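Local coordinates for protein type IV pilin structural subunit (Pseudomonas aeruginosa, PDB 3JYZ) that serves as the structural subunit of the type IV pilus, probably packing with many copies of itself into the filament on the bacterial surface, at residues T71-A76 and G85-L90; P92-G97 and G113-A118. All coordinates share one frame; numbering follows the deposited sequence.

Both contacts are antiparallel strand pairs built on the long strand 87-95, used in series: contact 1 joins its first half to strand 70-74, contact 2 its second half to strand 114-120. Their centres lie about 22 Å apart, on opposite sides of the chain's centre, and they meet where Leu90 O touches the Trp117 ring. Contact 1 lies nearer the centre; its buried Ile72, Tyr74, Leu88 and Leu90 turn to the long N-terminal helix 4-28, and its opposite face carries threonines and Ile89. Contact 2 runs from a largely apolar end, where buried Pro92 and Tyr93 lie beside the partly exposed Trp117, to an exposed turn with amide, carboxylate and water.

Contact 1: T71-A76 and G85-L90; sequences TITYVA and GNTLIL
The ring of Tyr74 meets residues 85-90 at its edge: Asn86 O lies in the ring plane, 3.2 Å from Tyr74 CD2, and farther along the same side Tyr74 CE2 touches Leu88 CG at 3.9 Å. Leu88 CD1 lies against the phenol oxygen of Tyr74, which is itself hydrogen-bonded to the backbone oxygen of Val11 in helix 4-28. The second flat group, the amide of Asn86, gives an N-H from ND2 to Tyr74 O over 3.0 Å; the donor lies in the carbonyl plane, while the oxygen sits 20° out of the amide plane. Asn86 CG stands between its own backbone N and carbonyl carbon (chi1 66°), and ND2 also rests against Thr73 CG2. Asn86 thus grips Tyr74 twice, since its backbone O accepts from Tyr74 N at 2.8 Å, close to the C=O axis.

Residues 71-74 and 87-90 are neighbouring antiparallel strands of the pilin sheet that packs on the N-terminal helix. Ile72 and Leu88 form the hydrogen-bonded pair, exchanging two backbone bonds; Thr71 with Ile89 and Thr73 with Thr87 are non-hydrogen-bonded pairs. On the face of Ile72 and Leu88, Ile72 CD1 meets Leu90 CD1 at 4.0 Å, and Leu15 of helix 4-28 touches both Ile72 and Leu90. The other face is more polar. Thr73 OG1 lies 3.8 Å from Thr87 CG2, the two side chains side by side, and Thr87 OG1 is hydrogen-bonded to Ser139 OG. Ile89 runs alongside Thr71, its chi2 of -61° placing CD1 3.5 Å from Thr71 OG1 and also near Thr71 CG2.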
ATOM      1  N   THR A  71       2.940  -0.080  -3.634  1.00  6.68           N
ATOM      2  CA  THR A  71       2.673  -1.375  -4.251  1.00  7.32           C
ATOM      3  C   THR A  71       3.493  -2.437  -3.545  1.00  7.81           C
ATOM      4  O   THR A  71       4.722  -2.320  -3.444  1.00  8.48           O
ATOM      5  CB  THR A  71       3.044  -1.377  -5.743  1.00  7.92           C
ATOM      6  OG1 THR A  71       2.283  -0.369  -6.411  1.00  9.23           O
ATOM      7  CG2 THR A  71       2.757  -2.738  -6.373  1.00  7.88           C
ATOM      8  N   ILE A  72       2.813  -3.460  -3.038  1.00  7.39           N
ATOM      9  CA  ILE A  72       3.493  -4.617  -2.481  1.00  7.15           C
ATOM     10  C   ILE A  72       3.449  -5.721  -3.526  1.00  7.61           C
ATOM     11  O   ILE A  72       2.366  -6.101  -3.998  1.00  7.87           O
ATOM     12  CB  ILE A  72       2.796  -5.130  -1.233  1.00  7.54           C
ATOM     13  CG1 ILE A  72       2.661  -4.017  -0.196  1.00  8.85           C
ATOM     14  CG2 ILE A  72       3.555  -6.329  -0.663  1.00  8.97           C
ATOM     15  CD1 ILE A  72       1.781  -4.426   0.980  1.00 10.28           C
ATOM     16  N   THR A  73       4.627  -6.217  -3.896  1.00  7.90           N
ATOM     17  CA  THR A  73       4.748  -7.313  -4.844  1.00  8.72           C
ATOM     18  C   THR A  73       5.209  -8.553  -4.096  1.00  9.19           C
ATOM     19  O   THR A  73       6.220  -8.529  -3.401  1.00  9.53           O
ATOM     20  CB  THR A  73       5.755  -6.957  -5.955  1.00 10.18           C
ATOM     21  OG1 THR A  73       5.295  -5.798  -6.661  1.00 10.51           O
ATOM     22  CG2 THR A  73       5.925  -8.133  -6.932  1.00 10.55           C
ATOM     23  N   TYR A  74       4.454  -9.640  -4.227  1.00  9.45           N
ATOM     24  CA  TYR A  74       4.755 -10.877  -3.514  1.00  9.70           C
ATOM     25  C   TYR A  74       5.551 -11.856  -4.362  1.00 11.97           C
ATOM     26  O   TYR A  74       5.453 -11.830  -5.582  1.00 13.43           O
ATOM     27  CB  TYR A  74       3.445 -11.534  -3.078  1.00 10.74           C
ATOM     28  CG  TYR A  74       2.775 -10.735  -2.001  1.00  9.87           C
ATOM     29  CD1 TYR A  74       3.061 -10.970  -0.673  1.00 10.11           C
ATOM     30  CD2 TYR A  74       1.895  -9.707  -2.318  1.00 10.12           C
ATOM     31  CE1 TYR A  74       2.470 -10.229   0.328  1.00 10.06           C
ATOM     32  CE2 TYR A  74       1.296  -8.953  -1.318  1.00 10.35           C
ATOM     33  CZ  TYR A  74       1.587  -9.228   0.001  1.00  9.52           C
ATOM     34  OH  TYR A  74       1.016  -8.503   1.028  1.00  9.62           O
ATOM     35  N   VAL A  75       6.338 -12.705  -3.707  1.00 12.68           N
ATOM     36  CA  VAL A  75       7.022 -13.785  -4.412  1.00 14.20           C
ATOM     37  C   VAL A  75       5.985 -14.886  -4.622  1.00 16.04           C
ATOM     38  O   VAL A  75       5.674 -15.648  -3.704  1.00 15.89           O
ATOM     39  CB  VAL A  75       8.242 -14.306  -3.633  1.00 14.22           C
ATOM     40  CG1 VAL A  75       9.080 -15.231  -4.527  1.00 15.04           C
ATOM     41  CG2 VAL A  75       9.096 -13.132  -3.124  1.00 13.65           C
ATOM     42  N   ALA A  76       5.434 -14.933  -5.828  1.00 17.56           N
ATOM     43  CA  ALA A  76       4.278 -15.783  -6.103  1.00 19.34           C
ATOM     44  C   ALA A  76       4.486 -17.238  -5.678  1.00 20.36           C
ATOM     45  O   ALA A  76       3.622 -17.830  -5.038  1.00 20.91           O
ATOM     46  CB  ALA A  76       3.888 -15.695  -7.558  1.00 20.49           C
ATOM     47  N   GLY A  85      -0.648 -12.613 -10.379  1.00 17.35           N
ATOM     48  CA  GLY A  85      -1.668 -12.244  -9.412  1.00 15.05           C
ATOM     49  C   GLY A  85      -1.100 -11.928  -8.042  1.00 13.15           C
ATOM     50  O   GLY A  85      -1.557 -12.472  -7.038  1.00 14.06           O
ATOM     51  N   ASN A  86      -0.092 -11.060  -8.000  1.00 12.08           N
ATOM     52  CA  ASN A  86       0.792 -10.983  -6.845  1.00 11.17           C
ATOM     53  C   ASN A  86       0.999  -9.607  -6.231  1.00 11.48           C
ATOM     54  O   ASN A  86       1.953  -9.407  -5.470  1.00 12.77           O
ATOM     55  CB  ASN A  86       2.136 -11.663  -7.150  1.00 12.33           C
ATOM     56  CG  ASN A  86       2.920 -10.941  -8.221  1.00 13.93           C
ATOM     57  OD1 ASN A  86       2.345 -10.258  -9.065  1.00 15.64           O
ATOM     58  ND2 ASN A  86       4.247 -11.076  -8.186  1.00 13.33           N
ATOM     59  N   THR A  87       0.115  -8.662  -6.534  1.00  9.45           N
ATOM     60  CA  THR A  87       0.289  -7.324  -5.962  1.00  8.77           C
ATOM     61  C   THR A  87      -0.905  -6.841  -5.161  1.00  8.54           C
ATOM     62  O   THR A  87      -2.063  -7.173  -5.458  1.00  8.08           O
ATOM     63  CB  THR A  87       0.613  -6.246  -7.027  1.00 10.65           C
ATOM     64  OG1 THR A  87      -0.538  -6.015  -7.849  1.00 11.06           O
ATOM     65  CG2 THR A  87       1.785  -6.682  -7.894  1.00 11.36           C
ATOM     66  N   LEU A  88      -0.587  -6.058  -4.135  1.00  7.64           N
ATOM     67  CA  LEU A  88      -1.560  -5.266  -3.411  1.00  7.98           C
ATOM     68  C   LEU A  88      -1.176  -3.793  -3.532  1.00  8.53           C
ATOM     69  O   LEU A  88       0.009  -3.458  -3.630  1.00  9.26           O
ATOM     70  CB  LEU A  88      -1.582  -5.653  -1.932  1.00  8.17           C
ATOM     71  CG  LEU A  88      -2.083  -7.044  -1.569  1.00  8.03           C
ATOM     72  CD1 LEU A  88      -2.053  -7.236  -0.049  1.00  9.04           C
ATOM     73  CD2 LEU A  88      -3.496  -7.259  -2.126  1.00  7.63           C
ATOM     74  N   ILE A  89      -2.182  -2.924  -3.516  1.00  8.04           N
ATOM     75  CA  ILE A  89      -1.971  -1.487  -3.561  1.00  8.14           C
ATOM     76  C   ILE A  89      -2.476  -0.862  -2.260  1.00  8.09           C
ATOM     77  O   ILE A  89      -3.589  -1.156  -1.819  1.00  8.34           O
ATOM     78  CB  ILE A  89      -2.729  -0.842  -4.733  1.00  9.88           C
ATOM     79  CG1 ILE A  89      -2.437  -1.569  -6.052  1.00 12.42           C
ATOM     80  CG2 ILE A  89      -2.400   0.652  -4.814  1.00 11.08           C
ATOM     81  CD1 ILE A  89      -0.997  -1.547  -6.453  1.00 12.79           C
ATOM     82  N   LEU A  90      -1.654  -0.022  -1.640  1.00  7.69           N
ATOM     83  CA  LEU A  90      -2.062   0.747  -0.465  1.00  7.63           C
ATOM     84  C   LEU A  90      -2.098   2.221  -0.860  1.00  7.69           C
ATOM     85  O   LEU A  90      -1.071   2.798  -1.211  1.00  7.84           O
ATOM     86  CB  LEU A  90      -1.094   0.543   0.705  1.00  9.07           C
ATOM     87  CG  LEU A  90      -0.713  -0.899   1.048  1.00 10.89           C
ATOM     88  CD1 LEU A  90       0.220  -0.970   2.266  1.00 11.61           C
ATOM     89  CD2 LEU A  90      -1.933  -1.764   1.284  1.00 12.84           C
TER

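Contact 2: P92-G97 and G113-A118; sequences PYINDG and GTIDWA
Pro92 packs over one face of the Trp117 indole in a CH-pi contact: Pro92 CB lies 3.5 Å from the centroid of the six-membered ring of Trp117, and Pro92 CD comes equally near Trp117 CZ3. Lys22 of helix 4-28 makes a cation-pi contact with the same indole. Other apolar contacts are looser. Pro92 CB touches Ile115 CG2 at 4.1 Å, the CG1 atoms of Ile94 and Ile115 meet, and Tyr93 CE1 approaches Ala118 CB, while the phenol oxygen of Tyr93 is hydrogen-bonded to Thr133 O.

Backbone hydrogen bonds join Tyr93 with Asp116 and Asn95 with Thr114, two bonds to each pair, in an antiparallel pairing of strands 87-95 and 114-120 within the pilin sheet. The Asn95 N to Thr114 O bond is nearly straight, 176° at the hydrogen. Beyond it, Gly113 CA makes a CA-H...O contact with Asn95 O at 3.2 Å.

Polar side chains gather near the turn. Asn95 CG is anti to the backbone N (chi1 167°), and OD1 accepts from Gly97 N at 2.8 Å in an Asx turn, the donor lying well above the carbonyl plane. A water bridges Asn95 O and Thr114 OG1, donating to the former. Asp116 OD2 sits 3.3 Å from Asn95 CB and forms a salt bridge with Arg100.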
ATOM      1  N   PRO A  92      -3.019   6.159   0.129  1.00  8.80           N
ATOM      2  CA  PRO A  92      -3.217   7.051   1.282  1.00  8.89           C
ATOM      3  C   PRO A  92      -4.111   8.267   1.008  1.00  9.03           C
ATOM      4  O   PRO A  92      -4.125   8.816  -0.099  1.00  8.73           O
ATOM      5  CB  PRO A  92      -1.800   7.534   1.607  1.00  8.18           C
ATOM      6  CG  PRO A  92      -1.060   7.452   0.299  1.00  9.33           C
ATOM      7  CD  PRO A  92      -1.763   6.440  -0.591  1.00  9.44           C
ATOM      8  N   TYR A  93      -4.839   8.682   2.044  1.00  8.75           N
ATOM      9  CA  TYR A  93      -5.733   9.836   1.986  1.00  8.49           C
ATOM     10  C   TYR A  93      -5.573  10.655   3.248  1.00  9.84           C
ATOM     11  O   TYR A  93      -5.265  10.125   4.302  1.00 11.34           O
ATOM     12  CB  TYR A  93      -7.193   9.378   1.884  1.00  9.28           C
ATOM     13  CG  TYR A  93      -7.459   8.590   0.633  1.00  8.68           C
ATOM     14  CD1 TYR A  93      -7.078   7.254   0.536  1.00  9.67           C
ATOM     15  CD2 TYR A  93      -8.058   9.186  -0.469  1.00 10.01           C
ATOM     16  CE1 TYR A  93      -7.297   6.538  -0.622  1.00 10.34           C
ATOM     17  CE2 TYR A  93      -8.284   8.469  -1.637  1.00 10.58           C
ATOM     18  CZ  TYR A  93      -7.898   7.141  -1.705  1.00 10.92           C
ATOM     19  OH  TYR A  93      -8.123   6.415  -2.864  1.00 12.40           O
ATOM     20  N   ILE A  94      -5.776  11.961   3.144  1.00  9.84           N
ATOM     21  CA  ILE A  94      -5.862  12.776   4.343  1.00 11.92           C
ATOM     22  C   ILE A  94      -7.318  13.030   4.674  1.00 12.82           C
ATOM     23  O   ILE A  94      -8.111  13.398   3.807  1.00 13.31           O
ATOM     24  CB  ILE A  94      -5.083  14.101   4.214  1.00 13.94           C
ATOM     25  CG1 ILE A  94      -3.596  13.834   4.442  1.00 15.19           C
ATOM     26  CG2 ILE A  94      -5.584  15.117   5.241  1.00 15.02           C
ATOM     27  CD1 ILE A  94      -2.696  14.969   4.082  1.00 17.13           C
ATOM     28  N   ASN A  95      -7.645  12.776   5.937  1.00 13.33           N
ATOM     29  CA  ASN A  95      -8.967  12.977   6.504  1.00 14.06           C
ATOM     30  C   ASN A  95      -8.950  14.241   7.355  1.00 16.15           C
ATOM     31  O   ASN A  95      -8.245  14.304   8.363  1.00 16.18           O
ATOM     32  CB  ASN A  95      -9.299  11.770   7.386  1.00 14.50           C
ATOM     33  CG  ASN A  95     -10.507  11.999   8.264  1.00 15.50           C
ATOM     34  OD1 ASN A  95     -11.380  12.793   7.935  1.00 15.93           O
ATOM     35  ND2 ASN A  95     -10.563  11.292   9.391  1.00 16.61           N
ATOM     36  N   ASP A  96      -9.713  15.245   6.941  1.00 18.02           N
ATOM     37  CA  ASP A  96      -9.768  16.514   7.667  1.00 19.48           C
ATOM     38  C   ASP A  96     -10.876  16.545   8.722  1.00 20.17           C
ATOM     39  O   ASP A  96     -11.160  17.591   9.303  1.00 21.50           O
ATOM     40  CB  ASP A  96      -9.920  17.689   6.691  1.00 20.90           C
ATOM     41  CG  ASP A  96     -11.299  17.752   6.043  1.00 21.95           C
ATOM     42  OD1 ASP A  96     -12.118  16.836   6.256  1.00 20.90           O
ATOM     43  OD2 ASP A  96     -11.573  18.735   5.319  1.00 23.83           O
ATOM     44  N   GLY A  97     -11.497  15.395   8.960  1.00 19.91           N
ATOM     45  CA  GLY A  97     -12.568  15.292   9.931  1.00 20.77           C
ATOM     46  C   GLY A  97     -13.844  15.022   9.162  1.00 22.50           C
ATOM     47  O   GLY A  97     -14.729  14.310   9.641  1.00 24.71           O
ATOM     48  N   GLY A 113      -4.681  16.989   8.685  1.00 20.50           N
ATOM     49  CA  GLY A 113      -5.552  15.913   9.110  1.00 19.81           C
ATOM     50  C   GLY A 113      -4.758  14.649   9.347  1.00 20.01           C
ATOM     51  O   GLY A 113      -3.530  14.671   9.386  1.00 21.72           O
ATOM     52  N   THR A 114      -5.468  13.541   9.507  1.00 18.32           N
ATOM     53  CA  THR A 114      -4.825  12.257   9.735  1.00 17.82           C
ATOM     54  C   THR A 114      -4.832  11.453   8.436  1.00 15.11           C
ATOM     55  O   THR A 114      -5.594  11.749   7.519  1.00 15.33           O
ATOM     56  CB  THR A 114      -5.529  11.482  10.848  1.00 19.79           C
ATOM     57  OG1 THR A 114      -6.943  11.567  10.649  1.00 20.36           O
ATOM     58  CG2 THR A 114      -5.184  12.083  12.205  1.00 20.68           C
ATOM     59  N   ILE A 115      -3.967  10.451   8.356  1.00 13.35           N
ATOM     60  CA  ILE A 115      -3.817   9.677   7.129  1.00 12.74           C
ATOM     61  C   ILE A 115      -4.546   8.338   7.209  1.00 12.83           C
ATOM     62  O   ILE A 115      -4.352   7.564   8.148  1.00 14.93           O
ATOM     63  CB  ILE A 115      -2.330   9.454   6.803  1.00 13.02           C
ATOM     64  CG1 ILE A 115      -1.609  10.811   6.741  1.00 14.10           C
ATOM     65  CG2 ILE A 115      -2.174   8.657   5.505  1.00 13.50           C
ATOM     66  CD1 ILE A 115      -0.129  10.716   6.431  1.00 15.13           C
ATOM     67  N   ASP A 116      -5.392   8.086   6.214  1.00 11.43           N
ATOM     68  CA  ASP A 116      -6.145   6.843   6.111  1.00 11.06           C
ATOM     69  C   ASP A 116      -5.614   6.070   4.912  1.00 10.66           C
ATOM     70  O   ASP A 116      -5.234   6.661   3.901  1.00 12.86           O
ATOM     71  CB  ASP A 116      -7.635   7.123   5.896  1.00 12.85           C
ATOM     72  CG  ASP A 116      -8.277   7.863   7.058  1.00 14.79           C
ATOM     73  OD1 ASP A 116      -7.763   7.777   8.192  1.00 16.48           O
ATOM     74  OD2 ASP A 116      -9.307   8.526   6.820  1.00 15.03           O
ATOM     75  N   TRP A 117      -5.585   4.749   5.023  1.00 10.20           N
ATOM     76  CA  TRP A 117      -5.081   3.910   3.954  1.00 10.41           C
ATOM     77  C   TRP A 117      -6.137   2.927   3.479  1.00 11.09           C
ATOM     78  O   TRP A 117      -6.822   2.288   4.288  1.00 12.28           O
ATOM     79  CB  TRP A 117      -3.854   3.133   4.431  1.00 10.53           C
ATOM     80  CG  TRP A 117      -2.643   3.982   4.655  1.00  9.83           C
ATOM     81  CD1 TRP A 117      -2.301   4.644   5.802  1.00 10.21           C
ATOM     82  CD2 TRP A 117      -1.601   4.242   3.715  1.00  9.66           C
ATOM     83  NE1 TRP A 117      -1.106   5.311   5.625  1.00 10.60           N
ATOM     84  CE2 TRP A 117      -0.656   5.076   4.346  1.00  9.54           C
ATOM     85  CE3 TRP A 117      -1.371   3.855   2.389  1.00  9.54           C
ATOM     86  CZ2 TRP A 117       0.490   5.531   3.701  1.00  9.18           C
ATOM     87  CZ3 TRP A 117      -0.231   4.299   1.749  1.00  9.25           C
ATOM     88  CH2 TRP A 117       0.686   5.129   2.406  1.00  9.06           C
ATOM     89  N   ALA A 118      -6.259   2.820   2.162  1.00  9.84           N
ATOM     90  CA  ALA A 118      -7.105   1.825   1.517  1.00  9.53           C
ATOM     91  C   ALA A 118      -6.231   0.738   0.908  1.00  8.76           C
ATOM     92  O   ALA A 118      -5.239   1.042   0.234  1.00  9.75           O
ATOM     93  CB  ALA A 118      -7.944   2.486   0.431  1.00 10.27           C
TER
HETATM   94  O   HOH W   1      -8.769  13.588  11.046  1.00 41.69           O